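Local coordinates for Peptide/nickel transport system substrate-binding protein (Listeria monocytogenes serotype 1/2a, PDB 5KZT) that binds peptides and probably delivers them to a membrane transporter for uptake into the cell, at residues A[38-41]-A[42-46]; A[68-72]-A[73-77]; A[140-143]-A[144-147]; A[427-431]-A[432-436]. All coordinates share one frame; numbering follows the deposited sequence.

Interaction 1 of 4, residues A[38-41]-A[42-46]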
loop_
_atom_site.group_PDB
_atom_site.type_symbol
_atom_site.label_atom_id
_atom_site.label_comp_id
_atom_site.label_asym_id
_atom_site.label_seq_id
_atom_site.Cartn_x
_atom_site.Cartn_y
_atom_site.Cartn_z
ATOM N N GLY A 38 -8.294 0.228 -2.604
ATOM C CA GLY A 38 -9.094 -0.838 -2.070
ATOM C C GLY A 38 -8.939 -1.073 -0.573
ATOM O O GLY A 38 -9.916 -1.353 0.111
ATOM N N LEU A 39 -7.721 -0.963 -0.054
ATOM C CA LEU A 39 -7.508 -1.170 1.395
ATOM C C LEU A 39 -8.145 -0.060 2.209
ATOM O O LEU A 39 -8.623 -0.294 3.321
ATOM C CB LEU A 39 -6.026 -1.284 1.734
ATOM C CG LEU A 39 -5.428 -2.604 1.227
ATOM C CD1 LEU A 39 -3.922 -2.512 1.275
ATOM C CD2 LEU A 39 -5.894 -3.813 2.001
ATOM N N ASN A 40 -8.170 1.137 1.650
ATOM C CA ASN A 40 -8.875 2.260 2.293
ATOM C C ASN A 40 -10.389 2.027 2.304
ATOM O O ASN A 40 -11.019 2.274 3.318
ATOM C CB ASN A 40 -8.550 3.568 1.598
ATOM C CG ASN A 40 -9.080 4.777 2.352
ATOM O OD1 ASN A 40 -8.691 5.033 3.494
ATOM N ND2 ASN A 40 -9.993 5.505 1.724
ATOM N N VAL A 41 -10.954 1.507 1.213
ATOM C CA VAL A 41 -12.399 1.151 1.184
ATOM C C VAL A 41 -12.751 0.131 2.276
ATOM O O VAL A 41 -13.617 0.392 3.122
ATOM C CB VAL A 41 -12.848 0.614 -0.200
ATOM C CG1 VAL A 41 -14.277 0.062 -0.164
ATOM C CG2 VAL A 41 -12.762 1.711 -1.245
ATOM N N VAL A 42 -12.079 -1.016 2.277
ATOM C CA VAL A 42 -12.404 -2.047 3.255
ATOM C C VAL A 42 -12.128 -1.608 4.703
ATOM O O VAL A 42 -12.768 -2.115 5.637
ATOM C CB VAL A 42 -11.757 -3.425 2.969
ATOM C CG1 VAL A 42 -12.185 -3.942 1.611
ATOM C CG2 VAL A 42 -10.256 -3.383 3.099
ATOM N N ASN A 43 -11.209 -0.663 4.913
ATOM C CA ASN A 43 -11.022 -0.120 6.264
ATOM C C ASN A 43 -12.232 0.634 6.841
ATOM O O ASN A 43 -12.380 0.727 8.065
ATOM C CB ASN A 43 -9.805 0.783 6.351
ATOM C CG ASN A 43 -9.355 0.989 7.781
ATOM O OD1 ASN A 43 -9.154 0.018 8.519
ATOM N ND2 ASN A 43 -9.218 2.244 8.202
ATOM N N GLN A 44 -13.087 1.164 5.976
ATOM C CA GLN A 44 -14.301 1.857 6.425
ATOM C C GLN A 44 -15.472 0.904 6.659
ATOM O O GLN A 44 -16.362 1.188 7.474
ATOM C CB GLN A 44 -14.745 2.903 5.408
ATOM C CG GLN A 44 -13.633 3.717 4.766
ATOM C CD GLN A 44 -12.636 4.302 5.752
ATOM O OE1 GLN A 44 -12.996 4.745 6.841
ATOM N NE2 GLN A 44 -11.378 4.342 5.356
ATOM N N THR A 45 -15.484 -0.184 5.890
ATOM C CA THR A 45 -16.632 -1.089 5.801
ATOM C C THR A 45 -16.461 -2.359 6.625
ATOM O O THR A 45 -17.421 -3.086 6.866
ATOM C CB THR A 45 -16.917 -1.453 4.332
ATOM O OG1 THR A 45 -15.823 -2.158 3.772
ATOM C CG2 THR A 45 -17.113 -0.217 3.500
ATOM N N ASN A 46 -15.236 -2.622 7.064
ATOM C CA ASN A 46 -14.951 -3.828 7.818
ATOM C C ASN A 46 -13.945 -3.525 8.900
ATOM O O ASN A 46 -13.322 -2.463 8.902
ATOM C CB ASN A 46 -14.439 -4.891 6.871
ATOM C CG ASN A 46 -15.508 -5.349 5.901
ATOM O OD1 ASN A 46 -15.632 -4.817 4.800
ATOM N ND2 ASN A 46 -16.327 -6.288 6.331
#

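Interaction 2 of 4, residues A[68-72]-A[73-77]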
loop_
_atom_site.group_PDB
_atom_site.type_symbol
_atom_site.label_atom_id
_atom_site.label_comp_id
_atom_site.label_asym_id
_atom_site.label_seq_id
_atom_site.Cartn_x
_atom_site.Cartn_y
_atom_site.Cartn_z
ATOM N N LYS A 68 -4.946 -11.875 26.850
ATOM C CA LYS A 68 -4.013 -12.562 27.724
ATOM C C LYS A 68 -2.860 -13.034 26.836
ATOM O O LYS A 68 -3.095 -13.649 25.787
ATOM C CB LYS A 68 -4.706 -13.739 28.418
ATOM C CG LYS A 68 -3.768 -14.692 29.131
ATOM C CD LYS A 68 -4.517 -15.646 30.047
ATOM C CE LYS A 68 -5.269 -16.734 29.294
ATOM N NZ LYS A 68 -6.110 -17.540 30.232
ATOM N N ILE A 69 -1.627 -12.750 27.242
ATOM C CA ILE A 69 -0.452 -13.124 26.448
ATOM C C ILE A 69 0.518 -13.993 27.270
ATOM O O ILE A 69 0.842 -13.662 28.408
ATOM C CB ILE A 69 0.274 -11.867 25.933
ATOM C CG1 ILE A 69 -0.708 -10.963 25.170
ATOM C CG2 ILE A 69 1.468 -12.276 25.080
ATOM C CD1 ILE A 69 -0.170 -9.605 24.754
ATOM N N SER A 70 1.008 -15.087 26.686
ATOM C CA SER A 70 1.959 -15.966 27.384
ATOM C C SER A 70 3.265 -15.245 27.713
ATOM O O SER A 70 3.600 -14.244 27.093
ATOM C CB SER A 70 2.266 -17.219 26.551
ATOM O OG SER A 70 2.764 -16.868 25.272
ATOM N N ASP A 71 3.985 -15.773 28.694
ATOM C CA ASP A 71 5.292 -15.237 29.125
ATOM C C ASP A 71 6.294 -15.049 27.980
ATOM O O ASP A 71 6.939 -13.995 27.881
ATOM C CB ASP A 71 5.905 -16.155 30.185
ATOM C CG ASP A 71 5.168 -16.093 31.524
ATOM O OD1 ASP A 71 4.258 -15.258 31.692
ATOM O OD2 ASP A 71 5.493 -16.892 32.416
ATOM N N ASP A 72 6.394 -16.052 27.097
ATOM C CA ASP A 72 7.281 -15.953 25.923
ATOM C C ASP A 72 6.712 -15.097 24.758
ATOM O O ASP A 72 7.364 -14.969 23.719
ATOM C CB ASP A 72 7.725 -17.350 25.440
ATOM C CG ASP A 72 6.619 -18.142 24.697
ATOM O OD1 ASP A 72 5.500 -17.628 24.426
ATOM O OD2 ASP A 72 6.893 -19.319 24.361
ATOM N N LYS A 73 5.504 -14.550 24.921
ATOM C CA LYS A 73 4.895 -13.609 23.947
ATOM C C LYS A 73 4.603 -14.220 22.576
ATOM O O LYS A 73 4.663 -13.540 21.548
ATOM C CB LYS A 73 5.740 -12.331 23.849
ATOM C CG LYS A 73 5.786 -11.593 25.198
ATOM C CD LYS A 73 7.171 -11.086 25.584
ATOM C CE LYS A 73 7.383 -9.624 25.237
ATOM N NZ LYS A 73 7.317 -9.398 23.767
ATOM N N THR A 74 4.244 -15.498 22.581
ATOM C CA THR A 74 3.844 -16.192 21.359
ATOM C C THR A 74 2.431 -16.697 21.336
ATOM O O THR A 74 1.966 -17.078 20.274
ATOM C CB THR A 74 4.776 -17.377 21.038
ATOM O OG1 THR A 74 4.590 -18.443 21.986
ATOM C CG2 THR A 74 6.235 -16.899 21.038
ATOM N N VAL A 75 1.732 -16.728 22.471
ATOM C CA VAL A 75 0.378 -17.236 22.493
ATOM C C VAL A 75 -0.536 -16.145 23.038
ATOM O O VAL A 75 -0.348 -15.665 24.176
ATOM C CB VAL A 75 0.251 -18.551 23.287
ATOM C CG1 VAL A 75 -1.183 -19.041 23.282
ATOM C CG2 VAL A 75 1.143 -19.620 22.677
ATOM N N TYR A 76 -1.504 -15.761 22.197
ATOM C CA TYR A 76 -2.446 -14.691 22.479
ATOM C C TYR A 76 -3.849 -15.281 22.610
ATOM O O TYR A 76 -4.371 -15.880 21.665
ATOM C CB TYR A 76 -2.413 -13.651 21.342
ATOM C CG TYR A 76 -1.184 -12.737 21.326
ATOM C CD1 TYR A 76 0.093 -13.245 21.107
ATOM C CD2 TYR A 76 -1.308 -11.362 21.499
ATOM C CE1 TYR A 76 1.204 -12.417 21.084
ATOM C CE2 TYR A 76 -0.197 -10.528 21.482
ATOM C CZ TYR A 76 1.054 -11.072 21.274
ATOM O OH TYR A 76 2.170 -10.280 21.248
ATOM N N THR A 77 -4.462 -15.108 23.774
ATOM C CA THR A 77 -5.844 -15.561 24.026
ATOM C C THR A 77 -6.755 -14.323 24.034
ATOM O O THR A 77 -6.619 -13.453 24.895
ATOM C CB THR A 77 -5.937 -16.327 25.353
ATOM O OG1 THR A 77 -4.964 -17.392 25.359
ATOM C CG2 THR A 77 -7.327 -16.925 25.546
#

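Interaction 3 of 4, residues A[140-143]-A[144-147]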
loop_
_atom_site.group_PDB
_atom_site.type_symbol
_atom_site.label_atom_id
_atom_site.label_comp_id
_atom_site.label_asym_id
_atom_site.label_seq_id
_atom_site.Cartn_x
_atom_site.Cartn_y
_atom_site.Cartn_z
ATOM N N ALA A 140 -10.532 -21.374 17.232
ATOM C CA ALA A 140 -11.733 -20.897 17.888
ATOM C C ALA A 140 -11.881 -21.758 19.138
ATOM O O ALA A 140 -12.325 -22.902 19.071
ATOM C CB ALA A 140 -12.944 -21.035 16.990
ATOM N N VAL A 141 -11.484 -21.207 20.271
ATOM C CA VAL A 141 -11.642 -21.876 21.559
ATOM C C VAL A 141 -13.148 -22.040 21.874
ATOM O O VAL A 141 -13.586 -23.075 22.372
ATOM C CB VAL A 141 -10.899 -21.092 22.665
ATOM C CG1 VAL A 141 -11.217 -21.626 24.048
ATOM C CG2 VAL A 141 -9.388 -21.140 22.408
ATOM N N ASP A 142 -13.914 -20.991 21.591
ATOM C CA ASP A 142 -15.360 -21.055 21.551
ATOM C C ASP A 142 -15.810 -19.962 20.566
ATOM O O ASP A 142 -14.957 -19.314 19.921
ATOM C CB ASP A 142 -15.979 -20.956 22.971
ATOM C CG ASP A 142 -15.693 -19.628 23.697
ATOM O OD1 ASP A 142 -15.627 -18.552 23.088
ATOM O OD2 ASP A 142 -15.588 -19.652 24.935
ATOM N N ASP A 143 -17.114 -19.740 20.425
ATOM C CA ASP A 143 -17.579 -18.794 19.410
ATOM C C ASP A 143 -17.111 -17.346 19.621
ATOM O O ASP A 143 -17.072 -16.574 18.651
ATOM C CB ASP A 143 -19.106 -18.900 19.225
ATOM C CG ASP A 143 -19.515 -20.215 18.554
ATOM O OD1 ASP A 143 -18.649 -20.880 17.948
ATOM O OD2 ASP A 143 -20.696 -20.610 18.641
ATOM N N TYR A 144 -16.718 -16.974 20.844
ATOM C CA TYR A 144 -16.226 -15.616 21.115
ATOM C C TYR A 144 -14.818 -15.553 21.731
ATOM O O TYR A 144 -14.470 -14.565 22.366
ATOM C CB TYR A 144 -17.269 -14.869 21.963
ATOM C CG TYR A 144 -18.564 -14.752 21.193
ATOM C CD1 TYR A 144 -18.752 -13.723 20.260
ATOM C CD2 TYR A 144 -19.576 -15.718 21.330
ATOM C CE1 TYR A 144 -19.918 -13.639 19.509
ATOM C CE2 TYR A 144 -20.748 -15.644 20.581
ATOM C CZ TYR A 144 -20.913 -14.609 19.674
ATOM O OH TYR A 144 -22.075 -14.538 18.938
ATOM N N THR A 145 -14.008 -16.594 21.525
ATOM C CA THR A 145 -12.627 -16.631 22.023
ATOM C C THR A 145 -11.686 -17.241 20.984
ATOM O O THR A 145 -11.952 -18.338 20.470
ATOM C CB THR A 145 -12.522 -17.451 23.326
ATOM O OG1 THR A 145 -13.445 -16.921 24.279
ATOM C CG2 THR A 145 -11.076 -17.419 23.920
ATOM N N LEU A 146 -10.602 -16.517 20.687
ATOM C CA LEU A 146 -9.517 -17.015 19.834
ATOM C C LEU A 146 -8.272 -17.300 20.648
ATOM O O LEU A 146 -7.966 -16.594 21.634
ATOM C CB LEU A 146 -9.134 -15.992 18.768
ATOM C CG LEU A 146 -10.136 -15.692 17.670
ATOM C CD1 LEU A 146 -9.710 -14.442 16.933
ATOM C CD2 LEU A 146 -10.292 -16.875 16.721
ATOM N N GLU A 147 -7.547 -18.339 20.228
ATOM C CA GLU A 147 -6.178 -18.517 20.625
ATOM C C GLU A 147 -5.324 -18.409 19.365
ATOM O O GLU A 147 -5.456 -19.240 18.463
ATOM C CB GLU A 147 -5.943 -19.859 21.291
ATOM C CG GLU A 147 -4.568 -19.937 21.942
ATOM C CD GLU A 147 -4.176 -21.342 22.341
ATOM O OE1 GLU A 147 -3.838 -22.170 21.438
ATOM O OE2 GLU A 147 -4.184 -21.622 23.559
#

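Interaction 4 of 4, residues A[427-431]-A[432-436]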
loop_
_atom_site.group_PDB
_atom_site.type_symbol
_atom_site.label_atom_id
_atom_site.label_comp_id
_atom_site.label_asym_id
_atom_site.label_seq_id
_atom_site.Cartn_x
_atom_site.Cartn_y
_atom_site.Cartn_z
ATOM N N PRO A 427 3.772 1.962 3.954
ATOM C CA PRO A 427 4.020 0.959 4.985
ATOM C C PRO A 427 2.741 0.368 5.561
ATOM O O PRO A 427 1.765 1.084 5.727
ATOM C CB PRO A 427 4.775 1.742 6.046
ATOM C CG PRO A 427 4.244 3.137 5.904
ATOM C CD PRO A 427 4.025 3.330 4.440
ATOM N N ASP A 428 2.780 -0.917 5.897
ATOM C CA ASP A 428 1.654 -1.595 6.566
ATOM C C ASP A 428 1.836 -1.726 8.077
ATOM O O ASP A 428 0.887 -2.077 8.764
ATOM C CB ASP A 428 1.451 -2.977 5.949
ATOM C CG ASP A 428 1.260 -2.908 4.448
ATOM O OD1 ASP A 428 0.677 -1.917 3.968
ATOM O OD2 ASP A 428 1.732 -3.809 3.737
ATOM N N TYR A 429 3.049 -1.435 8.560
ATOM C CA TYR A 429 3.381 -1.393 9.973
ATOM C C TYR A 429 4.734 -0.701 10.104
ATOM O O TYR A 429 5.427 -0.530 9.101
ATOM C CB TYR A 429 3.431 -2.802 10.576
ATOM C CG TYR A 429 4.349 -3.763 9.853
ATOM C CD1 TYR A 429 3.896 -4.521 8.768
ATOM C CD2 TYR A 429 5.652 -3.971 10.305
ATOM C CE1 TYR A 429 4.734 -5.421 8.114
ATOM C CE2 TYR A 429 6.487 -4.866 9.672
ATOM C CZ TYR A 429 6.034 -5.578 8.568
ATOM O OH TYR A 429 6.907 -6.449 7.974
ATOM N N GLN A 430 5.115 -0.361 11.330
ATOM C CA GLN A 430 6.246 0.528 11.568
ATOM C C GLN A 430 7.554 -0.218 11.852
ATOM O O GLN A 430 7.984 -0.344 12.982
ATOM C CB GLN A 430 5.901 1.542 12.672
ATOM C CG GLN A 430 6.822 2.750 12.659
ATOM C CD GLN A 430 6.567 3.690 13.811
ATOM O OE1 GLN A 430 5.403 3.955 14.159
ATOM N NE2 GLN A 430 7.666 4.213 14.430
ATOM N N ASP A 431 8.169 -0.698 10.784
ATOM C CA ASP A 431 9.416 -1.451 10.847
ATOM C C ASP A 431 9.947 -1.476 9.409
ATOM O O ASP A 431 9.144 -1.470 8.471
ATOM C CB ASP A 431 9.122 -2.874 11.354
ATOM C CG ASP A 431 10.368 -3.738 11.485
ATOM O OD1 ASP A 431 10.992 -3.729 12.560
ATOM O OD2 ASP A 431 10.730 -4.433 10.520
ATOM N N PRO A 432 11.287 -1.498 9.207
ATOM C CA PRO A 432 11.805 -1.500 7.838
ATOM C C PRO A 432 11.370 -2.683 6.962
ATOM O O PRO A 432 11.306 -2.552 5.740
ATOM C CB PRO A 432 13.325 -1.538 8.043
ATOM C CG PRO A 432 13.542 -0.948 9.388
ATOM C CD PRO A 432 12.386 -1.447 10.197
ATOM N N SER A 433 11.069 -3.815 7.593
ATOM C CA SER A 433 10.659 -5.024 6.881
ATOM C C SER A 433 9.427 -4.852 6.008
ATOM O O SER A 433 9.306 -5.541 4.994
ATOM C CB SER A 433 10.458 -6.196 7.852
ATOM O OG SER A 433 9.392 -5.955 8.760
ATOM N N THR A 434 8.512 -3.949 6.366
ATOM C CA THR A 434 7.370 -3.692 5.492
ATOM C C THR A 434 7.816 -3.324 4.061
ATOM O O THR A 434 7.180 -3.735 3.090
ATOM C CB THR A 434 6.377 -2.656 6.067
ATOM O OG1 THR A 434 5.185 -2.643 5.255
ATOM C CG2 THR A 434 6.980 -1.248 6.160
ATOM N N PHE A 435 8.934 -2.607 3.935
ATOM C CA PHE A 435 9.532 -2.290 2.628
ATOM C C PHE A 435 10.488 -3.378 2.122
ATOM O O PHE A 435 10.414 -3.810 0.957
ATOM C CB PHE A 435 10.294 -0.960 2.711
ATOM C CG PHE A 435 9.395 0.243 2.924
ATOM C CD1 PHE A 435 8.871 0.926 1.838
ATOM C CD2 PHE A 435 9.082 0.684 4.207
ATOM C CE1 PHE A 435 8.035 2.018 2.035
ATOM C CE2 PHE A 435 8.236 1.759 4.404
ATOM C CZ PHE A 435 7.711 2.424 3.307
ATOM N N LEU A 436 11.386 -3.815 2.984
ATOM C CA LEU A 436 12.475 -4.694 2.539
ATOM C C LEU A 436 11.983 -6.076 2.103
ATOM O O LEU A 436 12.508 -6.643 1.145
ATOM C CB LEU A 436 13.538 -4.815 3.628
ATOM C CG LEU A 436 14.238 -3.517 4.085
ATOM C CD1 LEU A 436 14.986 -3.734 5.393
ATOM C CD2 LEU A 436 15.179 -2.997 3.024
HETATM O O HOH W 1 3.967 -5.008 4.782
HETATM O O HOH W 2 6.562 -7.629 5.564
#

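Interaction 1 of 4, residues A[38-41]-A[42-46]
Q44 folds back over the preceding turn of helix 36-45 and donates from its side-chain NE2 to the backbone carbonyl of N40, with 2.9 Å between Q44 NE2 and N40 O. The chain has to curl to get there: CG lies beside its own backbone N (chi1 -41°), and a second bend one bond further out swings the amide back along the helix. The bond is moderately bent, and N40 O is met from a position tilted out of its carbonyl plane. N40 turns the other way at its first torsion, CG anti to the backbone N (chi1 -171°), and the two amides stand with their planes 56° apart. Q44 NE2 has a second acceptor in Y519 O, Q44 OE1 accepts from Y521 N, and N40 OD1 accepts from Y519 N.

V42 lies against the preceding turn, CG2 3.5 Å from L39 O, while its backbone N makes a nearly straight bond of 3.1 Å to G38 O. Further on, T45 OG1 donates to N46 OD1 at 2.9 Å, next to the point where N46 leaves helical geometry. The i to i+4 backbone and N40-Q44 contacts, with i to i+3 packing of V42 on L39, are those of the last turns of an alpha-helix, with N40 and Q44 holding the chain at 519-521 and L39 packing against the bound peptide.

Interaction 2 of 4, residues A[68-72]-A[73-77]
D72 and T74 meet at one carboxylate oxygen: D72 OD1 accepts from T74 OG1 at 2.7 Å. It also takes T74 N, closing an Asx turn, with 3.1 Å between D72 OD1 and T74 N. A third donor, S70 OG, stands 3.0 Å from D72 OD1. The hydroxyls come from the syn side (T74) and the anti side (S70), both tilted out of the carboxylate plane, while T74 N arrives from above it. Three donors on one oxygen should fix the rotation of this carboxylate and probably help to keep it ionised. S70 OG is used twice, since it also accepts from V75 N; a first torsion of 57°, between its own backbone N and carbonyl carbon, holds it over the turn.

The main chain is bonded in hairpin fashion. K73 N closes the turn on S70 O, S70 N binds V75 O, and K68 and T77 exchange a reciprocal pair, of which T77 N to K68 O is the shorter at 2.8 Å and nearly straight. On the side of the sheet that carries I69 and Y76, I69 sets CG1 over one tyrosine ring face, 4.0 Å from the centroid. Strand 75-79 turns its other edge to strand 145-149, where Y76 pairs with V148. The whole is a beta hairpin whose reversal contains a type I turn, S70 to K73, tied by serine, aspartate and threonine side chains.

Interaction 3 of 4, residues A[140-143]-A[144-147]
The Y144 ring carries the carbonyl oxygen of its neighbour D143 over one face, with D143 O 3.5 Å from Y144 CG, while D143 CB approaches Y144 CE2 at 3.9 Å. CG of the tyrosine lies beside its backbone N (chi1 -62°), which lays the ring against the peptide unit that precedes it; beyond the two segments the ring also touches E82, P91 and T93. The other flat group, the D142 carboxylate, is used through OD1. Y144 N reaches D142 OD1 on the anti side at 3.0 Å, and T145 OG1 donates to the same D142 OD1, also at 3.0 Å, from above the carboxylate plane. Two donors from different directions limit the freedom of this carboxylate, which is folded over the turn by a first torsion of 63° that sets CG between the backbone N and the carbonyl carbon.

The turn is of type I, D142 to T145, and follows directly on a classic beta bulge in which V141 and D142 both face T145. Both backbone N atoms share T145 O in weak bonds: V141 N is close but poorly aligned, and D142 N lies 3.5 Å from T145 O. T145 N returns a straight bond to D142 O, though it meets that oxygen from well above the carbonyl plane.

The extra residue also places V141 against the strand beyond the turn, where its CB lies 3.9 Å from T145 CG2 and its CG2 packs on E147 CB at 3.8 Å. L146, on the side of the sheet that carries A140, packs with it against A94 of helix 94-105.

Interaction 4 of 4, residues A[427-431]-A[432-436]
Y429 and T434 run antiparallel, the threonine CB over one face of the tyrosine ring, 3.9 Å from its centroid and close to the ring normal. At the ring's edge and in its plane sits S433 OG, 2.7 Å from Y429 OH, and a water also lies at that edge within bonding distance of the phenol oxygen. Beyond the two segments the ring stacks with Y156.

T434 points its two branches to different tasks. OG1 is anti to the backbone N (chi1 -170°), which carries it across to the loop, where D428 N donates to T434 OG1 in an almost straight bond of 3.0 Å; a second water joins this hydroxyl to D428 OD2. CG2 is wedged among D431 O, Y429 O and P427 CB. The proline in turn lies alongside F435, with P427 CB 3.8 Å from F435 CE2.

D431 stands nearly perpendicular to the P432 side chain and brings its carboxylate up to S433. D431 OD2 accepts from S433 OG at 2.7 Å and from S433 N at 3.0 Å; both donors lie on its anti side but come from opposite faces of the carboxylate plane. A salt bridge from R473 to the same oxygen probably helps keep it ionised.

D431 thus caps the N-terminal end of helix 433-436 through an Asx turn (OD2 to S433 N), led in by a loop that lines the binding site: D428 OD1 is hydrogen-bonded to the backbone of the bound peptide, and D428 OD2 to Y113.

In the fold
Along the chain the four contacts come in numerical order, each closing before the next opens. Interactions 2 and 3 are neighbours at the surface, centres about 15 Å apart, and belong to one antiparallel sheet: strands 75-79 and 145-149 lie side by side in it, and V75 packs on E147 where the two hairpins meet. Interactions 1 and 4 are buried nearer the middle of the chain, their centres about 20 Å apart and their nearest atoms about 5 Å apart, without touching. Both reach the bound peptide, L39 by packing and D428 by a hydrogen bond. Helix 36-45 and the loop before helix 433-436 thus contribute to one peptide site from distant parts of the sequence.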